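Local coordinates for PT26-6P (Thermococcus sp., PDB 2WB7), which is of unknown function but is encoded by a new family of euryarchaeal mobile elements and combines three domains with novel folds, at residues A[5-10]-A[240-245]; A[14-19]-A[249-254]; A[227-232]-A[254-259]; A[233-238]-A[378-383]; A[268-273]-A[282-287]. All coordinates share one frame; numbering follows the deposited sequence.

Contact 1 (A[5-10]-A[240-245])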
# COMPACT_ATOMS: atom_id res chain seq x y z
N ILE A 5 -18.57 14.44 -27.19
CA ILE A 5 -17.51 15.43 -27.34
C ILE A 5 -16.59 15.55 -26.12
O ILE A 5 -15.38 15.66 -26.27
CB ILE A 5 -18.09 16.81 -27.67
CG1 ILE A 5 -18.85 16.74 -28.99
CG2 ILE A 5 -17.00 17.89 -27.72
CD1 ILE A 5 -19.40 18.05 -29.43
N ASN A 6 -17.19 15.51 -24.93
CA ASN A 6 -16.48 15.69 -23.66
C ASN A 6 -16.05 14.41 -22.97
O ASN A 6 -15.18 14.43 -22.10
CB ASN A 6 -17.36 16.47 -22.70
CG ASN A 6 -17.21 17.96 -22.87
OD1 ASN A 6 -17.28 18.48 -23.99
ND2 ASN A 6 -17.00 18.66 -21.76
N ASP A 7 -16.70 13.31 -23.33
CA ASP A 7 -16.43 12.04 -22.68
C ASP A 7 -16.76 12.10 -21.19
O ASP A 7 -16.06 11.55 -20.36
CB ASP A 7 -14.98 11.66 -22.91
CG ASP A 7 -14.57 11.82 -24.36
OD1 ASP A 7 -15.03 11.01 -25.21
OD2 ASP A 7 -13.81 12.75 -24.67
N ASP A 8 -17.87 12.76 -20.86
CA ASP A 8 -18.40 12.76 -19.50
C ASP A 8 -18.95 11.39 -19.10
O ASP A 8 -19.41 11.20 -17.98
CB ASP A 8 -19.50 13.80 -19.36
CG ASP A 8 -18.96 15.22 -19.35
OD1 ASP A 8 -18.03 15.47 -18.55
OD2 ASP A 8 -19.46 16.08 -20.13
N ASP A 9 -18.91 10.43 -20.01
CA ASP A 9 -19.37 9.09 -19.67
C ASP A 9 -18.22 8.22 -19.18
O ASP A 9 -18.43 7.11 -18.70
CB ASP A 9 -20.09 8.42 -20.85
CG ASP A 9 -19.24 8.34 -22.12
OD1 ASP A 9 -19.37 7.33 -22.83
OD2 ASP A 9 -18.47 9.27 -22.43
N ILE A 10 -17.00 8.73 -19.29
CA ILE A 10 -15.84 8.00 -18.81
C ILE A 10 -15.80 8.04 -17.29
O ILE A 10 -15.78 9.11 -16.68
CB ILE A 10 -14.52 8.54 -19.39
CG1 ILE A 10 -14.54 8.43 -20.92
CG2 ILE A 10 -13.33 7.81 -18.79
CD1 ILE A 10 -13.31 8.94 -21.61
N ILE A 240 -4.88 10.92 -24.19
CA ILE A 240 -4.13 12.16 -24.41
C ILE A 240 -4.98 13.36 -24.83
O ILE A 240 -4.55 14.50 -24.69
CB ILE A 240 -2.97 11.99 -25.42
CG1 ILE A 240 -3.52 11.64 -26.80
CG2 ILE A 240 -1.98 10.96 -24.92
CD1 ILE A 240 -2.47 11.47 -27.87
N LYS A 241 -6.18 13.12 -25.36
CA LYS A 241 -7.00 14.26 -25.77
C LYS A 241 -7.25 15.21 -24.60
O LYS A 241 -7.51 16.39 -24.80
CB LYS A 241 -8.32 13.84 -26.41
CG LYS A 241 -9.34 13.29 -25.46
CD LYS A 241 -10.70 13.88 -25.74
CE LYS A 241 -11.34 14.32 -24.44
NZ LYS A 241 -12.31 15.43 -24.67
N PHE A 242 -7.14 14.70 -23.37
CA PHE A 242 -7.53 15.49 -22.20
C PHE A 242 -6.47 16.51 -21.82
O PHE A 242 -6.62 17.20 -20.84
CB PHE A 242 -7.86 14.58 -21.01
CG PHE A 242 -9.19 13.90 -21.14
CD1 PHE A 242 -9.28 12.61 -21.62
CD2 PHE A 242 -10.35 14.56 -20.78
CE1 PHE A 242 -10.50 11.97 -21.74
CE2 PHE A 242 -11.60 13.93 -20.90
CZ PHE A 242 -11.66 12.63 -21.38
N LEU A 243 -5.43 16.61 -22.63
CA LEU A 243 -4.39 17.61 -22.43
C LEU A 243 -4.88 19.00 -22.81
O LEU A 243 -4.48 19.98 -22.20
CB LEU A 243 -3.14 17.26 -23.24
CG LEU A 243 -2.10 16.35 -22.60
CD1 LEU A 243 -0.94 16.12 -23.57
CD2 LEU A 243 -1.61 16.94 -21.28
N GLN A 244 -5.72 19.10 -23.84
CA GLN A 244 -6.30 20.39 -24.21
C GLN A 244 -7.68 20.59 -23.58
O GLN A 244 -8.54 21.26 -24.16
CB GLN A 244 -6.41 20.55 -25.74
CG GLN A 244 -5.08 20.49 -26.49
CD GLN A 244 -4.90 19.19 -27.27
OE1 GLN A 244 -5.86 18.43 -27.48
NE2 GLN A 244 -3.66 18.92 -27.70
N SER A 245 -7.91 20.01 -22.41
CA SER A 245 -9.22 20.15 -21.77
C SER A 245 -9.15 21.09 -20.59
O SER A 245 -8.71 20.70 -19.51
CB SER A 245 -9.76 18.79 -21.32
OG SER A 245 -10.42 18.13 -22.38
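Charge holds one half of the junction between residues 5-10 and 240-245. The side chains of Asp7 and Lys241 meet tip to tip in a salt bridge, with Asp7 OD2 3.1 Å from Lys241 NZ. Lys241 begins in the crowded position, CG lying between its own backbone N and carbonyl carbon (chi1 73°), and bends twice more along the chain. Its NZ also makes a weak hydrogen bond to Ile5 O, at 3.5 Å. Both charges have further partners: Asp393 for Lys241, and Lys482 and Lys483 for Asp7. Three ammonium groups around one buried carboxylate would probably keep it ionised.

The apolar half centres on the Phe242 ring. Lys241 CE stands over the middle of one face, while Asp7 CB and Ile10 CD1 arrive at the edge, 3.8 and 4.0 Å from Phe242 CZ. A type I beta turn, closed by the hydrogen bond from Ile10 N to Asp7 O (3.2 Å), brings these two residues to the same ring. On the other segment, a short 3-10 stretch at 240-243 carries the lysine and the phenylalanine as neighbours.

The contact joins the N-terminal loop to the loop leading into strand 253-261. Helix 471-499 packs on Asp7, Ile10 and Lys241, helix 503-523 touches Ile10 through Tyr516, and helix 393-404 lies against Ile5.

Contact 2 (A[14-19]-A[249-254])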
# COMPACT_ATOMS: atom_id res chain seq x y z
N LYS A 14 -15.63 11.13 -14.24
CA LYS A 14 -16.61 11.42 -13.21
C LYS A 14 -15.98 11.42 -11.83
O LYS A 14 -16.66 11.66 -10.85
CB LYS A 14 -17.75 10.41 -13.22
CG LYS A 14 -18.57 10.39 -14.49
CD LYS A 14 -19.72 9.43 -14.32
CE LYS A 14 -19.83 8.46 -15.49
NZ LYS A 14 -19.96 7.03 -15.02
N LYS A 15 -14.69 11.15 -11.74
CA LYS A 15 -14.07 11.10 -10.42
C LYS A 15 -13.16 12.30 -10.19
O LYS A 15 -12.65 12.50 -9.09
CB LYS A 15 -13.31 9.80 -10.23
CG LYS A 15 -14.23 8.59 -10.21
CD LYS A 15 -13.45 7.29 -10.11
CE LYS A 15 -14.22 6.12 -10.73
NZ LYS A 15 -13.41 4.88 -10.84
N ALA A 16 -12.95 13.08 -11.25
CA ALA A 16 -12.17 14.30 -11.14
C ALA A 16 -12.64 15.08 -9.93
O ALA A 16 -13.74 14.87 -9.45
CB ALA A 16 -12.33 15.12 -12.39
N LEU A 17 -11.79 15.99 -9.46
CA LEU A 17 -12.12 16.79 -8.29
C LEU A 17 -11.39 18.11 -8.35
O LEU A 17 -10.23 18.15 -8.76
CB LEU A 17 -11.71 16.05 -7.04
CG LEU A 17 -12.58 14.86 -6.67
CD1 LEU A 17 -12.00 14.16 -5.45
CD2 LEU A 17 -14.01 15.34 -6.43
N ASP A 18 -12.07 19.18 -7.95
CA ASP A 18 -11.46 20.50 -7.84
C ASP A 18 -10.39 20.47 -6.79
O ASP A 18 -9.34 21.08 -6.95
CB ASP A 18 -12.46 21.57 -7.42
CG ASP A 18 -13.76 21.53 -8.23
OD1 ASP A 18 -14.79 21.07 -7.66
OD2 ASP A 18 -13.74 21.98 -9.41
N HIS A 19 -10.66 19.76 -5.70
CA HIS A 19 -9.77 19.74 -4.55
C HIS A 19 -9.59 18.32 -3.98
O HIS A 19 -10.54 17.56 -3.85
CB HIS A 19 -10.26 20.72 -3.47
CG HIS A 19 -10.43 22.13 -3.97
ND1 HIS A 19 -9.36 22.96 -4.26
CD2 HIS A 19 -11.55 22.85 -4.26
CE1 HIS A 19 -9.81 24.12 -4.70
NE2 HIS A 19 -11.13 24.08 -4.70
N SER A 249 -8.34 21.02 -16.33
CA SER A 249 -7.12 21.63 -15.82
C SER A 249 -7.29 21.89 -14.32
O SER A 249 -8.31 22.41 -13.89
CB SER A 249 -6.74 22.91 -16.60
OG SER A 249 -7.67 23.96 -16.39
N GLY A 250 -6.30 21.50 -13.54
CA GLY A 250 -6.32 21.76 -12.11
C GLY A 250 -7.20 20.82 -11.32
O GLY A 250 -7.53 21.09 -10.17
N LYS A 251 -7.59 19.69 -11.92
CA LYS A 251 -8.37 18.70 -11.19
C LYS A 251 -7.53 17.50 -10.75
O LYS A 251 -6.50 17.20 -11.35
CB LYS A 251 -9.58 18.26 -12.01
CG LYS A 251 -10.52 19.40 -12.29
CD LYS A 251 -11.98 18.94 -12.24
CE LYS A 251 -12.90 20.12 -12.52
NZ LYS A 251 -12.26 21.36 -12.00
N TRP A 252 -7.98 16.83 -9.70
CA TRP A 252 -7.26 15.68 -9.17
C TRP A 252 -8.11 14.44 -9.22
O TRP A 252 -9.33 14.51 -9.36
CB TRP A 252 -6.89 15.93 -7.70
CG TRP A 252 -6.22 17.22 -7.45
CD1 TRP A 252 -6.81 18.43 -7.27
CD2 TRP A 252 -4.81 17.44 -7.31
NE1 TRP A 252 -5.86 19.39 -7.03
CE2 TRP A 252 -4.62 18.81 -7.06
CE3 TRP A 252 -3.69 16.61 -7.38
CZ2 TRP A 252 -3.36 19.38 -6.89
CZ3 TRP A 252 -2.44 17.18 -7.21
CH2 TRP A 252 -2.29 18.54 -6.96
N VAL A 253 -7.46 13.29 -9.10
CA VAL A 253 -8.13 12.04 -8.83
C VAL A 253 -7.24 11.29 -7.84
O VAL A 253 -6.02 11.49 -7.83
CB VAL A 253 -8.24 11.19 -10.08
CG1 VAL A 253 -9.34 11.71 -11.00
CG2 VAL A 253 -6.91 11.14 -10.78
N LEU A 254 -7.84 10.45 -7.00
CA LEU A 254 -7.04 9.60 -6.14
C LEU A 254 -6.52 8.47 -6.99
O LEU A 254 -7.20 8.00 -7.90
CB LEU A 254 -7.89 9.04 -5.03
CG LEU A 254 -8.38 10.05 -3.98
CD1 LEU A 254 -8.96 9.26 -2.79
CD2 LEU A 254 -7.25 10.99 -3.54
O HOH W 1 -10.66 10.56 -7.23
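Strand 253-261, the first in chain order of the eight-stranded antiparallel sheet, is met at its start by the N-terminal segment on its way to helix 21-34, the two segments running obliquely, their directions 128° apart. The firmest backbone link is the hydrogen bond from Trp252 N to Leu17 O, 2.8 Å long and close to straight (161° at the hydrogen), with the donor in the plane of the carbonyl. The same oxygen receives a CA-H...O contact from Lys251 CA at 3.1 Å.

Lys251 contributes both its charge and its aliphatic chain. Bent at chi2 and chi4, it runs alongside Asp18, and NZ forms a salt bridge with Asp18 OD2 (3.0 Å), approaching from above the carboxylate plane. Farther back, Lys251 CD rests on Ala16 CB at 3.8 Å. The indole of Trp252 turns an edge to the N-terminal segment: Asp18 O lies in the ring plane, 3.7 Å from Trp252 CD1. Val253 CG1 packs against Ala16 CA at 3.8 Å. At the far end a water accepts from Leu254 N (2.8 Å) and donates a weak bond to Lys15 O.

Beyond the segments, Trp252 touches Met283 and Lys285, and Leu17 leans on Ala23 of helix 21-34. With Asp18 exposed at the surface, its ion pair with Lys251 is probably weakened by solvent, leaving the backbone bond and the aliphatic packing as the steadier parts of the attachment.

Contact 3 (A[227-232]-A[254-259])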
# COMPACT_ATOMS: atom_id res chain seq x y z
N VAL A 227 -5.37 -6.08 -0.49
CA VAL A 227 -6.18 -5.59 0.62
C VAL A 227 -6.23 -4.05 0.65
O VAL A 227 -7.22 -3.45 1.08
CB VAL A 227 -5.65 -6.11 1.97
CG1 VAL A 227 -6.55 -5.65 3.09
CG2 VAL A 227 -5.51 -7.64 1.94
N ALA A 228 -5.15 -3.43 0.16
CA ALA A 228 -4.98 -1.99 0.20
C ALA A 228 -5.55 -1.26 -1.02
O ALA A 228 -4.84 -0.55 -1.72
CB ALA A 228 -3.53 -1.65 0.38
N THR A 229 -6.84 -1.41 -1.25
CA THR A 229 -7.50 -0.74 -2.35
C THR A 229 -8.41 0.34 -1.82
O THR A 229 -9.10 0.13 -0.85
CB THR A 229 -8.40 -1.74 -3.08
OG1 THR A 229 -7.58 -2.64 -3.83
CG2 THR A 229 -9.35 -1.02 -4.01
N ILE A 230 -8.40 1.51 -2.45
CA ILE A 230 -9.43 2.51 -2.17
C ILE A 230 -10.53 2.45 -3.23
O ILE A 230 -10.26 2.21 -4.40
CB ILE A 230 -8.86 3.93 -2.07
CG1 ILE A 230 -8.11 4.30 -3.33
CG2 ILE A 230 -7.94 4.06 -0.87
CD1 ILE A 230 -7.67 5.77 -3.36
N ASP A 231 -11.77 2.64 -2.81
CA ASP A 231 -12.90 2.57 -3.73
C ASP A 231 -12.83 3.72 -4.71
O ASP A 231 -12.81 4.89 -4.30
CB ASP A 231 -14.23 2.65 -2.97
CG ASP A 231 -14.46 1.46 -2.04
OD1 ASP A 231 -14.09 0.32 -2.41
OD2 ASP A 231 -15.01 1.68 -0.93
N GLY A 232 -12.80 3.41 -6.00
CA GLY A 232 -12.80 4.46 -7.01
C GLY A 232 -11.44 5.06 -7.33
O GLY A 232 -11.33 5.91 -8.23
N LEU A 254 -7.84 10.45 -7.00
CA LEU A 254 -7.04 9.60 -6.14
C LEU A 254 -6.52 8.47 -6.99
O LEU A 254 -7.20 8.00 -7.90
CB LEU A 254 -7.89 9.04 -5.03
CG LEU A 254 -8.38 10.05 -3.98
CD1 LEU A 254 -8.96 9.26 -2.79
CD2 LEU A 254 -7.25 10.99 -3.54
N TYR A 255 -5.30 8.03 -6.73
CA TYR A 255 -4.79 6.89 -7.49
C TYR A 255 -4.74 5.66 -6.59
O TYR A 255 -4.54 5.78 -5.38
CB TYR A 255 -3.41 7.20 -8.09
CG TYR A 255 -3.47 7.73 -9.51
CD1 TYR A 255 -3.61 9.09 -9.77
CD2 TYR A 255 -3.38 6.86 -10.59
CE1 TYR A 255 -3.68 9.56 -11.06
CE2 TYR A 255 -3.44 7.32 -11.88
CZ TYR A 255 -3.59 8.66 -12.11
OH TYR A 255 -3.64 9.09 -13.41
N GLN A 256 -4.95 4.48 -7.16
CA GLN A 256 -4.58 3.29 -6.43
C GLN A 256 -3.05 3.37 -6.26
O GLN A 256 -2.35 3.90 -7.14
CB GLN A 256 -4.98 2.02 -7.19
CG GLN A 256 -6.47 1.84 -7.46
CD GLN A 256 -7.29 1.69 -6.20
OE1 GLN A 256 -6.80 1.21 -5.17
NE2 GLN A 256 -8.55 2.10 -6.27
N ASN A 257 -2.54 2.87 -5.14
CA ASN A 257 -1.10 2.77 -4.93
C ASN A 257 -0.74 1.31 -4.73
O ASN A 257 -1.50 0.54 -4.17
CB ASN A 257 -0.67 3.52 -3.66
CG ASN A 257 -0.56 5.01 -3.87
OD1 ASN A 257 -1.46 5.76 -3.53
ND2 ASN A 257 0.56 5.45 -4.41
N LYS A 258 0.45 0.92 -5.18
CA LYS A 258 1.03 -0.35 -4.83
C LYS A 258 1.92 -0.12 -3.60
O LYS A 258 2.73 0.79 -3.59
CB LYS A 258 1.87 -0.86 -5.99
CG LYS A 258 1.99 -2.36 -6.10
CD LYS A 258 3.26 -2.76 -6.84
CE LYS A 258 3.72 -1.70 -7.86
NZ LYS A 258 5.05 -2.04 -8.51
N TYR A 259 1.75 -0.92 -2.55
CA TYR A 259 2.47 -0.69 -1.30
C TYR A 259 3.45 -1.80 -0.96
O TYR A 259 3.18 -2.95 -1.27
CB TYR A 259 1.49 -0.60 -0.13
CG TYR A 259 0.53 0.55 -0.17
CD1 TYR A 259 -0.79 0.36 -0.59
CD2 TYR A 259 0.91 1.82 0.24
CE1 TYR A 259 -1.68 1.42 -0.62
CE2 TYR A 259 0.03 2.88 0.22
CZ TYR A 259 -1.27 2.67 -0.20
OH TYR A 259 -2.16 3.72 -0.24
O HOH W 2 -4.78 1.97 -3.24
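Residues 227-232, an irregular segment with an inverse gamma turn centred on Ala228, run against strand 253-261 of the second immunoglobulin-like domain, and a side-chain amide links the two. Gln256, bent at chi2 (-64°), grips both polar backbone atoms of Ile230. Ile230 N donates to Gln256 OE1 at 3.2 Å, on a lone pair in the plane of the carbonyl. In return Gln256 NE2 donates to Ile230 O over 2.5 Å, a nearly straight bond (165°) lying in the amide plane. NE2 has another acceptor in Gly233 O, a pattern that fixes the rotation of the amide and fits this placing of oxygen and nitrogen. An alanine in place of Gln256 would probably loosen this segment from the strand, since all these amide bonds would go.

Packing is close on the buried side. The side chain of Ile230, its CG1 in the crowded position between backbone N and carbonyl carbon, crosses Leu254 at about a right angle, with Ile230 CD1 3.7 Å from Leu254 CB; Ala27 of helix 21-34 touches both. Ala228 CB likewise lies 3.5 Å from Tyr259 CD1. By contrast, Asp231 and Gly232 lie at the exposed end, where the glycine adds little more than its backbone and the CB of Asp231 points away from the strand. Thr229 is intermediate, brushing Gln256 OE1 with its CG2 at 3.6 Å. Between Ala228 and the strand a water accepts from Asn257 N and lies 2.9 Å from both Ala228 O and Gln256 OE1.

Contact 4 (A[233-238]-A[378-383])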
# COMPACT_ATOMS: atom_id res chain seq x y z
N GLY A 233 -10.40 4.63 -6.61
CA GLY A 233 -9.04 5.05 -6.95
C GLY A 233 -8.73 4.70 -8.40
O GLY A 233 -9.24 3.70 -8.90
N MSE A 234 -7.91 5.49 -9.07
CA MSE A 234 -7.71 5.30 -10.50
C MSE A 234 -6.43 4.55 -10.90
O MSE A 234 -5.50 4.44 -10.11
CB MSE A 234 -7.77 6.64 -11.25
CG MSE A 234 -8.41 6.49 -12.62
SE MSE A 234 -8.09 7.94 -13.82
CE MSE A 234 -6.16 7.80 -13.94
N LEU A 235 -6.43 4.05 -12.13
CA LEU A 235 -5.27 3.44 -12.76
C LEU A 235 -4.92 4.20 -14.03
O LEU A 235 -5.81 4.67 -14.74
CB LEU A 235 -5.58 2.01 -13.16
CG LEU A 235 -5.91 1.11 -11.98
CD1 LEU A 235 -6.62 -0.17 -12.43
CD2 LEU A 235 -4.61 0.82 -11.24
N GLY A 236 -3.63 4.30 -14.33
CA GLY A 236 -3.18 4.82 -15.60
C GLY A 236 -3.49 6.29 -15.84
O GLY A 236 -3.37 7.12 -14.95
N SER A 237 -3.88 6.61 -17.07
CA SER A 237 -4.02 7.99 -17.46
C SER A 237 -5.22 8.12 -18.36
O SER A 237 -5.53 7.22 -19.13
CB SER A 237 -2.79 8.42 -18.24
OG SER A 237 -2.93 9.71 -18.78
N LEU A 238 -5.92 9.24 -18.26
CA LEU A 238 -6.93 9.54 -19.26
C LEU A 238 -6.25 9.58 -20.63
O LEU A 238 -5.06 9.83 -20.74
CB LEU A 238 -7.60 10.87 -18.94
CG LEU A 238 -8.67 10.84 -17.84
CD1 LEU A 238 -9.04 12.25 -17.44
CD2 LEU A 238 -9.91 10.03 -18.28
N GLU A 378 3.67 3.22 -4.70
CA GLU A 378 3.79 3.65 -6.08
C GLU A 378 2.41 3.89 -6.69
O GLU A 378 1.62 2.96 -6.84
CB GLU A 378 4.60 2.64 -6.89
CG GLU A 378 4.50 2.85 -8.37
CD GLU A 378 5.37 1.91 -9.19
OE1 GLU A 378 6.10 1.08 -8.60
OE2 GLU A 378 5.34 2.01 -10.44
N PRO A 379 2.11 5.16 -7.02
CA PRO A 379 0.85 5.51 -7.66
C PRO A 379 0.75 4.78 -8.97
O PRO A 379 1.70 4.81 -9.76
CB PRO A 379 1.00 7.01 -7.92
CG PRO A 379 2.01 7.48 -6.94
CD PRO A 379 2.96 6.34 -6.77
N MSE A 380 -0.36 4.09 -9.20
CA MSE A 380 -0.50 3.24 -10.37
C MSE A 380 -0.80 4.08 -11.60
O MSE A 380 -1.86 3.95 -12.22
CB MSE A 380 -1.58 2.20 -10.11
CG MSE A 380 -1.21 1.24 -8.99
SE MSE A 380 0.24 0.12 -9.56
CE MSE A 380 -0.94 -1.11 -10.46
N ILE A 381 0.12 4.97 -11.94
CA ILE A 381 -0.09 5.88 -13.05
C ILE A 381 0.42 5.22 -14.31
O ILE A 381 0.99 4.12 -14.28
CB ILE A 381 0.62 7.24 -12.85
CG1 ILE A 381 2.12 7.07 -12.57
CG2 ILE A 381 -0.02 8.01 -11.72
CD1 ILE A 381 3.04 7.39 -13.78
N SER A 382 0.21 5.87 -15.44
CA SER A 382 0.85 5.46 -16.67
C SER A 382 1.15 6.71 -17.48
O SER A 382 0.31 7.61 -17.58
CB SER A 382 -0.05 4.54 -17.46
OG SER A 382 0.49 4.34 -18.75
N VAL A 383 2.35 6.78 -18.04
CA VAL A 383 2.68 7.91 -18.88
C VAL A 383 2.53 7.52 -20.33
O VAL A 383 3.18 6.59 -20.78
CB VAL A 383 4.08 8.40 -18.61
CG1 VAL A 383 4.38 9.55 -19.54
CG2 VAL A 383 4.23 8.81 -17.14
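Leu235 and Met380, a selenomethionine, lie side by side and point the same way, each with CG anti to its own carbonyl carbon. Leu235 CD2 reaches Met380 CB at 3.5 Å, after which the Met380 chain bends at chi2 (-68°) and again at chi3, and Ile508 of helix 503-523 touches it. One residue on, Gly236 N donates to Met380 O over 2.8 Å, almost straight. Gly236 has a positive phi (66°), which favours glycine, and its CA lies 3.7 Å from Ser382 CB.

The two serines share a conformation, OG anti to the backbone N, but use it differently. Ser382 OG bonds to Asp509, outside the contact. Ser237 turns CB to Ser382 O at 3.3 Å, while its OG donates to Leu238 O (2.9 Å), on a lone pair, and accepts from His276 N. An alanine at Ser237 would keep the CB contact but would probably leave the loop less firmly set, with both hydroxyl bonds lost.

Met380 is the centre of an inverse gamma turn. The contact joins the loop before strand 253-261 to the chain just past strand 370-379, the last in chain order of the eight-stranded antiparallel sheet.

Contact 5 (A[268-273]-A[282-287])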
# COMPACT_ATOMS: atom_id res chain seq x y z
N ILE A 268 0.25 6.04 2.82
CA ILE A 268 0.39 7.15 1.91
C ILE A 268 -0.79 7.14 0.96
O ILE A 268 -1.08 6.12 0.31
CB ILE A 268 1.69 7.06 1.11
CG1 ILE A 268 2.89 7.18 2.05
CG2 ILE A 268 1.73 8.13 0.03
CD1 ILE A 268 4.23 7.18 1.31
N ILE A 269 -1.50 8.26 0.88
CA ILE A 269 -2.55 8.40 -0.12
C ILE A 269 -2.01 9.29 -1.24
O ILE A 269 -1.32 10.28 -0.97
CB ILE A 269 -3.84 9.02 0.46
CG1 ILE A 269 -4.49 8.05 1.43
CG2 ILE A 269 -4.80 9.35 -0.65
CD1 ILE A 269 -4.60 6.64 0.88
N THR A 270 -2.29 8.91 -2.49
CA THR A 270 -1.83 9.71 -3.63
C THR A 270 -3.00 10.34 -4.35
O THR A 270 -3.93 9.64 -4.77
CB THR A 270 -1.06 8.87 -4.68
OG1 THR A 270 0.14 8.32 -4.11
CG2 THR A 270 -0.67 9.75 -5.84
N ALA A 271 -2.96 11.65 -4.51
CA ALA A 271 -3.85 12.30 -5.45
C ALA A 271 -2.96 12.93 -6.51
O ALA A 271 -1.91 13.49 -6.19
CB ALA A 271 -4.68 13.33 -4.77
N ALA A 272 -3.37 12.84 -7.77
CA ALA A 272 -2.59 13.44 -8.85
C ALA A 272 -3.51 13.96 -9.96
O ALA A 272 -4.73 13.84 -9.86
CB ALA A 272 -1.60 12.44 -9.38
N SER A 273 -2.92 14.58 -10.99
CA SER A 273 -3.64 14.93 -12.21
C SER A 273 -4.02 13.65 -12.89
O SER A 273 -3.31 12.65 -12.77
CB SER A 273 -2.76 15.71 -13.17
OG SER A 273 -1.97 16.64 -12.48
N ALA A 282 2.51 16.94 -14.85
CA ALA A 282 1.45 16.45 -13.94
C ALA A 282 1.71 16.84 -12.47
O ALA A 282 2.86 16.96 -12.05
CB ALA A 282 1.29 14.93 -14.08
N MSE A 283 0.65 17.05 -11.70
CA MSE A 283 0.77 17.37 -10.27
C MSE A 283 0.54 16.14 -9.40
O MSE A 283 -0.39 15.36 -9.64
CB MSE A 283 -0.30 18.38 -9.85
CG MSE A 283 -0.48 19.62 -10.71
SE MSE A 283 0.85 20.91 -10.27
CE MSE A 283 2.25 20.08 -11.25
N TYR A 284 1.35 15.98 -8.36
CA TYR A 284 1.10 14.94 -7.36
C TYR A 284 0.95 15.59 -6.02
O TYR A 284 1.53 16.63 -5.76
CB TYR A 284 2.25 13.93 -7.29
CG TYR A 284 2.39 13.05 -8.52
CD1 TYR A 284 1.97 11.73 -8.50
CD2 TYR A 284 2.95 13.55 -9.70
CE1 TYR A 284 2.10 10.93 -9.62
CE2 TYR A 284 3.08 12.76 -10.83
CZ TYR A 284 2.65 11.47 -10.79
OH TYR A 284 2.79 10.68 -11.91
N LYS A 285 0.20 14.94 -5.15
CA LYS A 285 0.00 15.41 -3.79
C LYS A 285 -0.08 14.14 -2.93
O LYS A 285 -0.95 13.28 -3.15
CB LYS A 285 -1.30 16.21 -3.72
CG LYS A 285 -1.28 17.46 -2.85
CD LYS A 285 -2.66 18.15 -2.87
CE LYS A 285 -2.60 19.60 -2.39
NZ LYS A 285 -2.62 19.74 -0.88
N PHE A 286 0.82 13.99 -1.98
CA PHE A 286 0.83 12.80 -1.15
C PHE A 286 0.44 13.08 0.29
O PHE A 286 0.91 14.03 0.90
CB PHE A 286 2.21 12.15 -1.16
CG PHE A 286 2.70 11.77 -2.52
CD1 PHE A 286 3.45 12.67 -3.28
CD2 PHE A 286 2.46 10.51 -3.03
CE1 PHE A 286 3.94 12.31 -4.54
CE2 PHE A 286 2.94 10.13 -4.29
CZ PHE A 286 3.68 11.04 -5.04
N LEU A 287 -0.44 12.25 0.83
CA LEU A 287 -0.81 12.33 2.23
C LEU A 287 -0.07 11.26 3.00
O LEU A 287 -0.07 10.09 2.61
CB LEU A 287 -2.30 12.08 2.35
CG LEU A 287 -2.91 12.32 3.71
CD1 LEU A 287 -2.38 13.62 4.27
CD2 LEU A 287 -4.38 12.41 3.54
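Tyr284 offers one ring face to Ala272, whose CB stands 4.1 Å from the Tyr284 ring centroid in a CH-pi contact, 26° off the normal. At the edge of the same ring, Thr270 CG2 comes within 4.2 Å of Tyr284 CD1, and the phenol OH is bonded to Tyr344. The Phe286 ring is approached obliquely from the facing strand: Thr270 OG1 lies 3.3 Å from Phe286 CE2, and Ile268 CG2 is 3.9 Å from Phe286 CD2. The threonine hydroxyl is itself bonded to Asn257, while Phe308 stacks on the phenylalanine.

These side chains belong to an antiparallel beta hairpin, strands 266-272 and 281-290, in the second immunoglobulin-like domain. Thr270-Phe286 and Ala272-Tyr284 are its non-hydrogen-bonded pairs and share one face. Ile269-Leu287 and Ala271-Lys285 are hydrogen-bonded pairs on the other, where Ile269 CB meets Leu287 CB at 3.9 Å. The straightest of their four bonds runs from Ala271 N to Lys285 O (173°).

Past the last pair, a side chain replaces a carbonyl: Met283 N donates at 2.8 Å to Ser273 OG, anti to the carbonyl carbon and beside the backbone N, while Ser273 N donates to Met283 O at 3.0 Å.

Contacts 1, 4 and 5 are buried, contact 3 partly so, and contact 2 lies at the surface. Contact 5 is regular strand pairing within the eight-stranded sheet; the others fasten irregular chain to that sheet or to the loop before it. Strand 253-261 serves contacts 2 and 3, which share Leu254, and pairs with strand 266-272 of contact 5 through bonds such as Val253 N to Ala272 O. Contact 4 joins the same strand through Tyr255 OH and Gly236 O. Ion pairs appear in contacts 1 and 2, buried in one and exposed in the other, whereas contact 3 relies on an amide and contact 4 on one backbone bond. Contact 1 touches contact 4 where Ile10 meets Leu238.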